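PDB 5SWK: De novo protein based on the inhibitor Amoebiasin-1 from Entamoeba histolytica, which probably inhibits cysteine proteases of the parasite and may protect its cytosol from those released by damaged vesicles. Local coordinates for residues I17-N22 and T74-G79; K23-H28 and G79-V84; W37-S42 and N47-V52. All blocks are in the same frame, centred on the assembly; numbering follows the deposited sequence. Where two conformers were deposited one is given.

Contact 1. Residues I17-N22 and T74-G79; sequences IAKGEN and TQTGEG. With GOL (glycerol), chain N.
Lys19 reaches across to the Thr74 carbonyl and the Thr76 side chain. Its chain is fully extended, with CG anti to the backbone N (chi1 177°). This straight shape takes NZ beyond Thr74 O to a glycerol. Lys19 CE rests 3.3 Å from Thr74 O, a van der Waals approach. The Lys19 and Thr76 side chains cross at about a right angle, with Lys19 CD 4.0 Å from Thr76 OG1. That hydroxyl is hydrogen-bonded to Gln110 of the second subunit. No direct hydrogen bond joins the two segments. The glycerol, probably from the crystallisation liquor, bridges them instead. Its O1 accepts a hydrogen bond from Lys19 NZ (3.0 Å) and a nearly straight one (165°) from Thr76 N. Its O2 takes a weak bond from Lys19 NZ. The glycerol is also bonded to Thr76 N of the second subunit. Lys19 is held out by a type II turn from Ala18 to Glu21, with Gly20 at backbone angles that suit glycine. Glu21 N to Ala18 O closes the turn, and Glu21 OE1 adds a straight bond from Ala18 N at 2.8 Å. The contact lies at the surface, between the 13-17 to 22-29 connection and the turn leading from strand 65-73 into strand 77-86.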
ATOM      1  N   ILE D  17     -22.250 -19.386 -12.729  1.00 29.73           N
ATOM      2  CA  ILE D  17     -22.649 -18.605 -13.891  1.00 30.49           C
ATOM      3  C   ILE D  17     -22.113 -19.220 -15.174  1.00 32.66           C
ATOM      4  O   ILE D  17     -21.138 -19.971 -15.159  1.00 31.69           O
ATOM      5  CB  ILE D  17     -22.159 -17.141 -13.820  1.00 33.42           C
ATOM      6  CG1 ILE D  17     -20.628 -17.088 -13.817  1.00 29.73           C
ATOM      7  CG2 ILE D  17     -22.748 -16.424 -12.613  1.00 35.68           C
ATOM      8  CD1 ILE D  17     -20.078 -15.674 -13.860  1.00 35.96           C
ATOM      9  N   ALA D  18     -22.751 -18.885 -16.287  1.00 29.66           N
ATOM     10  CA  ALA D  18     -22.284 -19.339 -17.583  1.00 29.75           C
ATOM     11  C   ALA D  18     -21.148 -18.447 -18.065  1.00 35.44           C
ATOM     12  O   ALA D  18     -21.120 -17.252 -17.767  1.00 34.09           O
ATOM     13  CB  ALA D  18     -23.418 -19.343 -18.582  1.00 29.85           C
ATOM     14  N   LYS D  19     -20.202 -19.028 -18.793  1.00 30.70           N
ATOM     15  CA  LYS D  19     -19.188 -18.232 -19.463  1.00 33.39           C
ATOM     16  C   LYS D  19     -19.866 -17.221 -20.381  1.00 32.42           C
ATOM     17  O   LYS D  19     -20.625 -17.597 -21.272  1.00 33.18           O
ATOM     18  CB  LYS D  19     -18.235 -19.127 -20.253  1.00 33.52           C
ATOM     19  CG  LYS D  19     -17.195 -18.361 -21.045  1.00 37.03           C
ATOM     20  CD  LYS D  19     -16.167 -19.286 -21.670  1.00 36.78           C
ATOM     21  CE  LYS D  19     -15.150 -18.490 -22.473  1.00 44.10           C
ATOM     22  NZ  LYS D  19     -14.061 -19.348 -23.023  1.00 44.86           N
ATOM     23  N   GLY D  20     -19.612 -15.936 -20.148  1.00 34.67           N
ATOM     24  CA  GLY D  20     -20.243 -14.888 -20.932  1.00 30.20           C
ATOM     25  C   GLY D  20     -21.497 -14.312 -20.291  1.00 36.34           C
ATOM     26  O   GLY D  20     -22.022 -13.293 -20.750  1.00 35.96           O
ATOM     27  N   GLU D  21     -21.988 -14.959 -19.238  1.00 33.92           N
ATOM     28  CA  GLU D  21     -23.123 -14.423 -18.479  1.00 32.68           C
ATOM     29  C   GLU D  21     -22.681 -13.308 -17.528  1.00 34.78           C
ATOM     30  O   GLU D  21     -21.604 -13.382 -16.922  1.00 30.46           O
ATOM     31  CB  GLU D  21     -23.818 -15.534 -17.684  1.00 34.10           C
ATOM     32  CG  GLU D  21     -24.995 -15.052 -16.828  1.00 34.11           C
ATOM     33  CD  GLU D  21     -25.524 -16.124 -15.880  1.00 40.02           C
ATOM     34  OE1 GLU D  21     -24.947 -17.233 -15.839  1.00 34.56           O
ATOM     35  OE2 GLU D  21     -26.519 -15.857 -15.170  1.00 43.92           O
ATOM     36  N   ASN D  22     -23.513 -12.277 -17.404  1.00 32.30           N
ATOM     37  CA  ASN D  22     -23.275 -11.203 -16.451  1.00 33.21           C
ATOM     38  C   ASN D  22     -24.069 -11.409 -15.179  1.00 32.56           C
ATOM     39  O   ASN D  22     -25.172 -11.937 -15.207  1.00 35.45           O
ATOM     40  CB  ASN D  22     -23.649  -9.838 -17.044  1.00 34.72           C
ATOM     41  CG  ASN D  22     -22.972  -9.570 -18.363  1.00 38.28           C
ATOM     42  OD1 ASN D  22     -21.795  -9.884 -18.551  1.00 39.73           O
ATOM     43  ND2 ASN D  22     -23.715  -8.985 -19.293  1.00 39.51           N
ATOM     44  N   THR D  74     -15.560 -15.290 -17.742  1.00 32.52           N
ATOM     45  CA  THR D  74     -14.710 -15.169 -18.924  1.00 35.44           C
ATOM     46  C   THR D  74     -13.859 -16.417 -19.162  1.00 39.09           C
ATOM     47  O   THR D  74     -13.458 -16.688 -20.291  1.00 40.54           O
ATOM     48  CB  THR D  74     -13.789 -13.944 -18.824  1.00 34.30           C
ATOM     49  OG1 THR D  74     -13.045 -14.004 -17.599  1.00 34.29           O
ATOM     50  CG2 THR D  74     -14.617 -12.664 -18.849  1.00 35.29           C
ATOM     51  N   GLN D  75     -13.584 -17.178 -18.110  1.00 37.98           N
ATOM     52  CA  GLN D  75     -12.966 -18.491 -18.292  1.00 38.81           C
ATOM     53  C   GLN D  75     -13.655 -19.547 -17.438  1.00 38.36           C
ATOM     54  O   GLN D  75     -13.905 -19.341 -16.249  1.00 35.34           O
ATOM     55  CB  GLN D  75     -11.466 -18.468 -17.969  1.00 40.70           C
ATOM     56  CG  GLN D  75     -10.779 -19.788 -18.339  1.00 42.90           C
ATOM     57  CD  GLN D  75      -9.276 -19.804 -18.086  1.00 49.80           C
ATOM     58  OE1 GLN D  75      -8.787 -19.291 -17.076  1.00 45.63           O
ATOM     59  NE2 GLN D  75      -8.537 -20.406 -19.010  1.00 49.54           N
ATOM     60  N   THR D  76     -13.958 -20.679 -18.068  1.00 38.27           N
ATOM     61  CA  THR D  76     -14.557 -21.822 -17.398  1.00 34.89           C
ATOM     62  C   THR D  76     -13.632 -22.318 -16.291  1.00 37.44           C
ATOM     63  O   THR D  76     -12.418 -22.375 -16.475  1.00 36.78           O
ATOM     64  CB  THR D  76     -14.847 -22.957 -18.405  1.00 38.35           C
ATOM     65  OG1 THR D  76     -15.797 -22.497 -19.377  1.00 41.56           O
ATOM     66  CG2 THR D  76     -15.403 -24.183 -17.708  1.00 42.15           C
ATOM     67  N   GLY D  77     -14.204 -22.653 -15.140  1.00 33.09           N
ATOM     68  CA  GLY D  77     -13.413 -23.099 -14.009  1.00 33.70           C
ATOM     69  C   GLY D  77     -13.830 -22.409 -12.730  1.00 34.76           C
ATOM     70  O   GLY D  77     -14.785 -21.629 -12.721  1.00 35.87           O
ATOM     71  N   GLU D  78     -13.122 -22.699 -11.643  1.00 33.23           N
ATOM     72  CA  GLU D  78     -13.443 -22.100 -10.357  1.00 36.75           C
ATOM     73  C   GLU D  78     -12.823 -20.715 -10.267  1.00 37.08           C
ATOM     74  O   GLU D  78     -11.628 -20.572 -10.027  1.00 36.74           O
ATOM     75  CB  GLU D  78     -12.962 -22.980  -9.197  1.00 33.80           C
ATOM     76  N   GLY D  79     -13.652 -19.697 -10.468  1.00 37.40           N
ATOM     77  CA  GLY D  79     -13.208 -18.321 -10.377  1.00 35.89           C
ATOM     78  C   GLY D  79     -13.503 -17.715  -9.021  1.00 36.92           C
ATOM     79  O   GLY D  79     -14.038 -18.374  -8.130  1.00 33.89           O
TER
HETATM   80  C1  GOL N 202     -11.743 -21.771 -21.272  1.00 49.89           C
HETATM   81  O1  GOL N 202     -12.878 -21.023 -20.884  1.00 47.30           O
HETATM   82  C2  GOL N 202     -10.722 -20.850 -21.935  1.00 54.43           C
HETATM   83  O2  GOL N 202     -11.286 -20.236 -23.073  1.00 57.10           O
HETATM   84  C3  GOL N 202      -9.493 -21.648 -22.351  1.00 57.12           C
HETATM   85  O3  GOL N 202      -8.712 -20.881 -23.244  1.00 55.78           O

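Contact 2. Residues K23-H28 and G79-V84; sequences KEIILH and GKIVLV
Strands 23-28 and 79-84 run nearly parallel, 19° apart in direction, with their axes 10.9 Å apart at closest approach. They are not paired in one sheet. They face each other across the hydrophobic core of the beta sandwich of the chagasin-like, immunoglobulin-type fold. Strand 22-29 belongs to the sheet with strand 65-73, and strand 77-86 to the sheet with strand 36-43. Ile25 and Leu27 point toward the opposite strand, and Ile81 and Leu83 point back. The contact is wholly apolar and is made by methyl groups. Ile25 touches through its delta methyl. With chi2 at 168° its CG1-CD1 arm is stretched out, which brings CD1 against two neighbours of the facing strand. One is the branch methyl of Ile81, with Ile25 CD1 to Ile81 CG2 at 4.2 Å. The other is Leu83, with Ile25 CD1 4.4 Å from Leu83 CD1. All four residues are buried. Ile69 and Ile71 of strand 65-73 touch Leu83 and Ile81 and extend the core. Phe103 of the second subunit also packs on Ile25 and Leu27. The leucine chains are set at a slant to each other. They touch through one delta methyl each, Leu27 CD1 lying 3.8 Å from Leu83 CD1.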
ATOM      1  N   LYS D  23     -23.494 -11.009 -14.055  0.58 33.64           N
ATOM      2  CA  LYS D  23     -24.220 -10.980 -12.794  0.58 33.57           C
ATOM      3  C   LYS D  23     -23.839  -9.708 -12.071  0.58 33.22           C
ATOM      4  O   LYS D  23     -22.792  -9.123 -12.343  0.58 32.12           O
ATOM      5  CB  LYS D  23     -23.911 -12.211 -11.937  0.58 35.42           C
ATOM      6  CG  LYS D  23     -24.643 -13.475 -12.368  0.58 35.48           C
ATOM      7  CD  LYS D  23     -26.058 -13.534 -11.811  0.58 38.99           C
ATOM      8  CE  LYS D  23     -26.049 -13.688 -10.295  0.58 40.28           C
ATOM      9  NZ  LYS D  23     -27.422 -13.786  -9.719  0.58 43.42           N
ATOM     10  N   GLU D  24     -24.689  -9.280 -11.149  1.00 30.14           N
ATOM     11  CA  GLU D  24     -24.477  -8.020 -10.464  1.00 30.34           C
ATOM     12  C   GLU D  24     -24.369  -8.147  -8.954  1.00 33.09           C
ATOM     13  O   GLU D  24     -25.209  -8.769  -8.305  1.00 33.93           O
ATOM     14  CB  GLU D  24     -25.608  -7.052 -10.821  1.00 35.50           C
ATOM     15  CG  GLU D  24     -25.415  -5.649 -10.291  1.00 34.53           C
ATOM     16  CD  GLU D  24     -26.367  -4.659 -10.935  1.00 40.29           C
ATOM     17  OE1 GLU D  24     -27.591  -4.903 -10.894  1.00 43.14           O
ATOM     18  OE2 GLU D  24     -25.891  -3.651 -11.496  1.00 44.06           O
ATOM     19  N   ILE D  25     -23.313  -7.549  -8.410  1.00 27.93           N
ATOM     20  CA  ILE D  25     -23.143  -7.408  -6.971  1.00 28.49           C
ATOM     21  C   ILE D  25     -23.443  -5.963  -6.598  1.00 27.58           C
ATOM     22  O   ILE D  25     -22.966  -5.043  -7.260  1.00 27.02           O
ATOM     23  CB  ILE D  25     -21.714  -7.771  -6.529  1.00 28.86           C
ATOM     24  CG1 ILE D  25     -21.307  -9.146  -7.069  1.00 28.69           C
ATOM     25  CG2 ILE D  25     -21.584  -7.708  -5.016  1.00 29.09           C
ATOM     26  CD1 ILE D  25     -19.817  -9.425  -6.906  1.00 27.56           C
ATOM     27  N   ILE D  26     -24.249  -5.754  -5.564  1.00 24.52           N
ATOM     28  CA  ILE D  26     -24.564  -4.406  -5.137  1.00 26.67           C
ATOM     29  C   ILE D  26     -24.233  -4.246  -3.661  1.00 28.11           C
ATOM     30  O   ILE D  26     -24.724  -4.996  -2.820  1.00 28.48           O
ATOM     31  CB  ILE D  26     -26.046  -4.057  -5.383  1.00 27.28           C
ATOM     32  CG1 ILE D  26     -26.424  -4.318  -6.844  1.00 29.71           C
ATOM     33  CG2 ILE D  26     -26.313  -2.610  -5.006  1.00 27.52           C
ATOM     34  CD1 ILE D  26     -27.889  -4.060  -7.170  1.00 34.41           C
ATOM     35  N   LEU D  27     -23.390  -3.266  -3.350  1.00 26.67           N
ATOM     36  CA  LEU D  27     -22.954  -3.054  -1.974  1.00 28.11           C
ATOM     37  C   LEU D  27     -23.094  -1.596  -1.599  1.00 27.14           C
ATOM     38  O   LEU D  27     -22.742  -0.718  -2.385  1.00 27.28           O
ATOM     39  CB  LEU D  27     -21.502  -3.501  -1.795  1.00 27.14           C
ATOM     40  CG  LEU D  27     -21.164  -4.933  -2.213  1.00 29.33           C
ATOM     41  CD1 LEU D  27     -19.665  -5.095  -2.304  1.00 27.19           C
ATOM     42  CD2 LEU D  27     -21.741  -5.920  -1.222  1.00 28.30           C
ATOM     43  N   HIS D  28     -23.620  -1.317  -0.412  0.51 28.85           N
ATOM     44  CA  HIS D  28     -23.744   0.071   0.004  0.51 30.60           C
ATOM     45  C   HIS D  28     -22.366   0.622   0.338  0.51 30.76           C
ATOM     46  O   HIS D  28     -21.500  -0.091   0.838  0.51 27.69           O
ATOM     47  CB  HIS D  28     -24.684   0.231   1.202  0.51 32.58           C
ATOM     48  CG  HIS D  28     -24.999   1.660   1.528  0.51 32.23           C
ATOM     49  ND1 HIS D  28     -26.058   2.338   0.961  0.51 34.12           N
ATOM     50  CD2 HIS D  28     -24.382   2.548   2.346  0.51 32.28           C
ATOM     51  CE1 HIS D  28     -26.085   3.576   1.421  0.51 34.89           C
ATOM     52  NE2 HIS D  28     -25.078   3.729   2.264  0.51 31.58           N
ATOM     53  N   GLY D  79     -13.652 -19.697 -10.468  1.00 37.40           N
ATOM     54  CA  GLY D  79     -13.208 -18.321 -10.377  1.00 35.89           C
ATOM     55  C   GLY D  79     -13.503 -17.715  -9.021  1.00 36.92           C
ATOM     56  O   GLY D  79     -14.038 -18.374  -8.130  1.00 33.89           O
ATOM     57  N   LYS D  80     -13.168 -16.440  -8.867  1.00 33.11           N
ATOM     58  CA  LYS D  80     -13.292 -15.790  -7.575  1.00 32.23           C
ATOM     59  C   LYS D  80     -13.204 -14.285  -7.748  1.00 32.27           C
ATOM     60  O   LYS D  80     -12.533 -13.806  -8.658  1.00 32.13           O
ATOM     61  CB  LYS D  80     -12.197 -16.288  -6.627  1.00 35.22           C
ATOM     62  CG  LYS D  80     -12.269 -15.745  -5.210  1.00 35.39           C
ATOM     63  CD  LYS D  80     -11.136 -16.309  -4.350  1.00 40.32           C
ATOM     64  N   ILE D  81     -13.900 -13.540  -6.900  1.00 33.92           N
ATOM     65  CA  ILE D  81     -13.687 -12.103  -6.852  1.00 31.12           C
ATOM     66  C   ILE D  81     -13.637 -11.642  -5.402  1.00 31.72           C
ATOM     67  O   ILE D  81     -14.417 -12.092  -4.550  1.00 29.46           O
ATOM     68  CB  ILE D  81     -14.766 -11.322  -7.657  1.00 34.75           C
ATOM     69  CG1 ILE D  81     -14.381  -9.843  -7.766  1.00 31.96           C
ATOM     70  CG2 ILE D  81     -16.151 -11.494  -7.053  1.00 34.33           C
ATOM     71  CD1 ILE D  81     -15.165  -9.078  -8.812  1.00 33.42           C
ATOM     72  N   VAL D  82     -12.658 -10.790  -5.111  1.00 31.70           N
ATOM     73  CA  VAL D  82     -12.519 -10.215  -3.785  1.00 28.20           C
ATOM     74  C   VAL D  82     -12.575  -8.705  -3.919  1.00 32.86           C
ATOM     75  O   VAL D  82     -11.795  -8.113  -4.665  1.00 31.55           O
ATOM     76  CB  VAL D  82     -11.197 -10.623  -3.096  1.00 33.84           C
ATOM     77  CG1 VAL D  82     -11.119 -10.008  -1.708  1.00 31.12           C
ATOM     78  CG2 VAL D  82     -11.075 -12.144  -3.022  1.00 31.70           C
ATOM     79  N   LEU D  83     -13.513  -8.099  -3.205  1.00 28.50           N
ATOM     80  CA  LEU D  83     -13.676  -6.656  -3.198  1.00 29.01           C
ATOM     81  C   LEU D  83     -13.310  -6.137  -1.824  1.00 28.77           C
ATOM     82  O   LEU D  83     -13.560  -6.796  -0.816  1.00 27.54           O
ATOM     83  CB  LEU D  83     -15.115  -6.263  -3.539  1.00 27.05           C
ATOM     84  CG  LEU D  83     -15.744  -6.894  -4.782  1.00 28.36           C
ATOM     85  CD1 LEU D  83     -17.204  -6.476  -4.902  1.00 29.46           C
ATOM     86  CD2 LEU D  83     -14.973  -6.491  -6.022  1.00 30.10           C
ATOM     87  N   VAL D  84     -12.723  -4.950  -1.780  1.00 26.44           N
ATOM     88  CA  VAL D  84     -12.357  -4.360  -0.511  1.00 25.33           C
ATOM     89  C   VAL D  84     -12.854  -2.911  -0.425  1.00 27.86           C
ATOM     90  O   VAL D  84     -12.799  -2.162  -1.399  1.00 27.79           O
ATOM     91  CB  VAL D  84     -10.825  -4.446  -0.299  1.00 29.64           C
ATOM     92  CG1 VAL D  84     -10.083  -3.791  -1.442  1.00 26.09           C
ATOM     93  CG2 VAL D  84     -10.432  -3.836   1.018  1.00 28.18           C
TER

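Contact 3. Residues W37-S42 and N47-V52; sequences WVVDSS and NTVEYV
This contact joins two consecutive antiparallel strands that lie in different sheets of the beta sandwich. Strand 36-43 pairs with 77-86, and strand 45-53 pairs with 65-73. The short segments run at 158° to each other, and their axes come no closer than 8.2 Å. Side chains, not backbone hydrogen bonds, fill the gap. Val39 is central. Its CG2 methyl sits over the face of the Asn47 carboxamide, nearest Asn47 OD1 at 3.3 Å. The two side chains come from opposite directions. Asn47 CG sits between its backbone N and carbonyl carbon (chi1 77°), and this setting brings the amide under the Val39 methyl. The same Val39 methyl touches Val49, CG2 to CG2 at 3.9 Å. Val49 uses its other branch on the backbone, with CG1 3.8 Å from Trp37 O. Its first torsion (chi1 -180°) turns one methyl to each partner. Beyond Val39, Asp40 and Ser41 form a classic beta bulge opposite Val82. The Trp37 indole leaves this contact and its ring meets Tyr85 and Tyr67, while its NE1 is bonded to His28 O. At the end near Ser42, one water bridges the strands. It accepts a hydrogen bond from Asn47 ND2 at 3.0 Å and is also bonded to Ser42 OG. The chemistry is therefore mixed. Valine methyls join the sheets in the middle, while the Asn47 amide is covered on one face by a methyl and tied through its NH2 to the water at the margin.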
ATOM      1  N   TRP D  37     -15.624   0.930  -2.790  1.00 26.09           N
ATOM      2  CA  TRP D  37     -15.452  -0.484  -3.097  1.00 25.36           C
ATOM      3  C   TRP D  37     -14.585  -0.640  -4.338  1.00 28.70           C
ATOM      4  O   TRP D  37     -14.864  -0.044  -5.378  1.00 30.48           O
ATOM      5  CB  TRP D  37     -16.808  -1.167  -3.300  1.00 25.36           C
ATOM      6  CG  TRP D  37     -17.522  -1.463  -2.017  1.00 24.43           C
ATOM      7  CD1 TRP D  37     -18.579  -0.788  -1.492  1.00 26.09           C
ATOM      8  CD2 TRP D  37     -17.218  -2.521  -1.098  1.00 26.11           C
ATOM      9  NE1 TRP D  37     -18.955  -1.360  -0.294  1.00 28.09           N
ATOM     10  CE2 TRP D  37     -18.134  -2.426  -0.032  1.00 25.18           C
ATOM     11  CE3 TRP D  37     -16.255  -3.537  -1.072  1.00 24.47           C
ATOM     12  CZ2 TRP D  37     -18.122  -3.312   1.049  1.00 27.69           C
ATOM     13  CZ3 TRP D  37     -16.241  -4.417   0.004  1.00 29.26           C
ATOM     14  CH2 TRP D  37     -17.168  -4.296   1.052  1.00 26.07           C
ATOM     15  N   VAL D  38     -13.531  -1.439  -4.223  1.00 26.51           N
ATOM     16  CA  VAL D  38     -12.603  -1.652  -5.325  1.00 28.31           C
ATOM     17  C   VAL D  38     -12.298  -3.142  -5.436  1.00 29.79           C
ATOM     18  O   VAL D  38     -12.384  -3.866  -4.446  1.00 31.28           O
ATOM     19  CB  VAL D  38     -11.297  -0.834  -5.127  1.00 31.91           C
ATOM     20  CG1 VAL D  38     -10.525  -1.327  -3.926  1.00 33.65           C
ATOM     21  CG2 VAL D  38     -10.424  -0.886  -6.360  1.00 34.75           C
ATOM     22  N   VAL D  39     -11.976  -3.603  -6.643  1.00 31.15           N
ATOM     23  CA  VAL D  39     -11.640  -5.005  -6.854  1.00 32.38           C
ATOM     24  C   VAL D  39     -10.225  -5.283  -6.377  1.00 35.14           C
ATOM     25  O   VAL D  39      -9.262  -4.776  -6.951  1.00 36.16           O
ATOM     26  CB  VAL D  39     -11.752  -5.409  -8.333  1.00 32.07           C
ATOM     27  CG1 VAL D  39     -11.353  -6.865  -8.507  1.00 33.06           C
ATOM     28  CG2 VAL D  39     -13.174  -5.172  -8.853  1.00 32.98           C
ATOM     29  N   ASP D  40     -10.096  -6.078  -5.325  1.00 33.38           N
ATOM     30  CA  ASP D  40      -8.775  -6.398  -4.787  1.00 36.67           C
ATOM     31  C   ASP D  40      -8.111  -7.485  -5.621  1.00 38.73           C
ATOM     32  O   ASP D  40      -6.929  -7.394  -5.945  1.00 42.63           O
ATOM     33  CB  ASP D  40      -8.875  -6.823  -3.326  1.00 34.19           C
ATOM     34  CG  ASP D  40      -7.516  -7.086  -2.705  1.00 42.56           C
ATOM     35  OD1 ASP D  40      -7.251  -8.243  -2.331  1.00 38.35           O
ATOM     36  OD2 ASP D  40      -6.710  -6.137  -2.608  1.00 43.79           O
ATOM     37  N   SER D  41      -8.875  -8.515  -5.970  1.00 36.69           N
ATOM     38  CA  SER D  41      -8.393  -9.537  -6.890  1.00 39.68           C
ATOM     39  C   SER D  41      -9.556 -10.248  -7.555  1.00 39.29           C
ATOM     40  O   SER D  41     -10.693 -10.181  -7.087  1.00 35.56           O
ATOM     41  CB  SER D  41      -7.495 -10.555  -6.169  1.00 36.36           C
ATOM     42  OG  SER D  41      -8.216 -11.278  -5.185  1.00 35.82           O
ATOM     43  N   SER D  42      -9.269 -10.921  -8.661  1.00 38.74           N
ATOM     44  CA  SER D  42     -10.255 -11.779  -9.288  1.00 39.35           C
ATOM     45  C   SER D  42      -9.573 -12.872 -10.102  1.00 42.58           C
ATOM     46  O   SER D  42      -8.371 -12.815 -10.360  1.00 40.62           O
ATOM     47  CB  SER D  42     -11.188 -10.973 -10.181  1.00 37.15           C
ATOM     48  OG  SER D  42     -10.567 -10.691 -11.419  1.00 43.37           O
ATOM     49  N   ASN D  47     -14.847  -7.471 -14.996  1.00 32.89           N
ATOM     50  CA  ASN D  47     -15.760  -6.710 -14.164  1.00 33.20           C
ATOM     51  C   ASN D  47     -15.794  -5.231 -14.496  1.00 34.30           C
ATOM     52  O   ASN D  47     -14.895  -4.706 -15.148  1.00 32.87           O
ATOM     53  CB  ASN D  47     -15.396  -6.879 -12.689  1.00 30.23           C
ATOM     54  CG  ASN D  47     -14.187  -6.059 -12.297  1.00 35.98           C
ATOM     55  OD1 ASN D  47     -14.308  -4.883 -11.954  1.00 36.77           O
ATOM     56  ND2 ASN D  47     -13.014  -6.668 -12.360  1.00 34.39           N
ATOM     57  N   THR D  48     -16.856  -4.575 -14.042  1.00 32.25           N
ATOM     58  CA  THR D  48     -16.924  -3.122 -14.008  1.00 34.18           C
ATOM     59  C   THR D  48     -17.474  -2.709 -12.654  1.00 33.02           C
ATOM     60  O   THR D  48     -18.307  -3.414 -12.072  1.00 32.43           O
ATOM     61  CB  THR D  48     -17.819  -2.544 -15.112  1.00 32.81           C
ATOM     62  OG1 THR D  48     -19.134  -3.092 -14.977  1.00 36.09           O
ATOM     63  CG2 THR D  48     -17.267  -2.867 -16.497  1.00 35.25           C
ATOM     64  N   VAL D  49     -16.997  -1.579 -12.149  1.00 28.68           N
ATOM     65  CA  VAL D  49     -17.497  -1.028 -10.900  1.00 25.56           C
ATOM     66  C   VAL D  49     -18.056   0.372 -11.149  1.00 29.83           C
ATOM     67  O   VAL D  49     -17.407   1.198 -11.783  1.00 31.35           O
ATOM     68  CB  VAL D  49     -16.404  -0.970  -9.829  1.00 27.12           C
ATOM     69  CG1 VAL D  49     -16.963  -0.403  -8.549  1.00 27.98           C
ATOM     70  CG2 VAL D  49     -15.834  -2.367  -9.580  1.00 28.02           C
ATOM     71  N   GLU D  50     -19.265   0.621 -10.658  1.00 28.19           N
ATOM     72  CA  GLU D  50     -19.920   1.914 -10.812  1.00 29.98           C
ATOM     73  C   GLU D  50     -20.542   2.336  -9.490  1.00 31.77           C
ATOM     74  O   GLU D  50     -21.112   1.510  -8.771  1.00 32.25           O
ATOM     75  CB  GLU D  50     -20.994   1.855 -11.905  1.00 30.24           C
ATOM     76  N   TYR D  51     -20.411   3.616  -9.160  1.00 27.03           N
ATOM     77  CA  TYR D  51     -21.110   4.170  -8.017  1.00 26.83           C
ATOM     78  C   TYR D  51     -22.423   4.765  -8.479  1.00 28.35           C
ATOM     79  O   TYR D  51     -22.460   5.504  -9.460  1.00 27.12           O
ATOM     80  CB  TYR D  51     -20.276   5.237  -7.318  1.00 26.42           C
ATOM     81  CG  TYR D  51     -21.041   5.992  -6.247  1.00 27.25           C
ATOM     82  CD1 TYR D  51     -21.499   7.286  -6.470  1.00 29.17           C
ATOM     83  CD2 TYR D  51     -21.317   5.403  -5.023  1.00 26.45           C
ATOM     84  CE1 TYR D  51     -22.200   7.976  -5.489  1.00 30.76           C
ATOM     85  CE2 TYR D  51     -22.013   6.076  -4.043  1.00 26.55           C
ATOM     86  CZ  TYR D  51     -22.447   7.358  -4.272  1.00 28.49           C
ATOM     87  OH  TYR D  51     -23.140   8.027  -3.287  1.00 29.87           O
ATOM     88  N   VAL D  52     -23.499   4.429  -7.777  1.00 28.48           N
ATOM     89  CA  VAL D  52     -24.810   4.987  -8.078  1.00 29.06           C
ATOM     90  C   VAL D  52     -25.361   5.610  -6.814  1.00 30.39           C
ATOM     91  O   VAL D  52     -25.607   4.918  -5.824  1.00 28.43           O
ATOM     92  CB  VAL D  52     -25.788   3.925  -8.614  1.00 31.33           C
ATOM     93  CG1 VAL D  52     -27.076   4.578  -9.083  1.00 31.00           C
ATOM     94  CG2 VAL D  52     -25.151   3.144  -9.750  1.00 33.73           C
TER
HETATM   95  O   HOH W   1     -12.369  -9.590 -12.757  1.00 40.73           O

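From the N terminus, the chain enters contact 1 at 17-22 and runs straight on into 23-28, the first half of contact 2. Contact 3 follows, between 37-42 and 47-52, and closes a short loop of four residues. Strand 65-73 then leads to 74-79, which closes contact 1, and 79-84 closes contact 2. Contacts 1 and 2 therefore cross and share Gly79, while contact 3 is nested inside both. Contacts 2 and 3 have centres 7 Å apart. Both join the two sheets, contact 2 in the buried core and contact 3 at a partly exposed side. Strand 77-86 joins them, pairing with 36-43 through Val82. Contact 1 lies farther out, at one end of the sandwich.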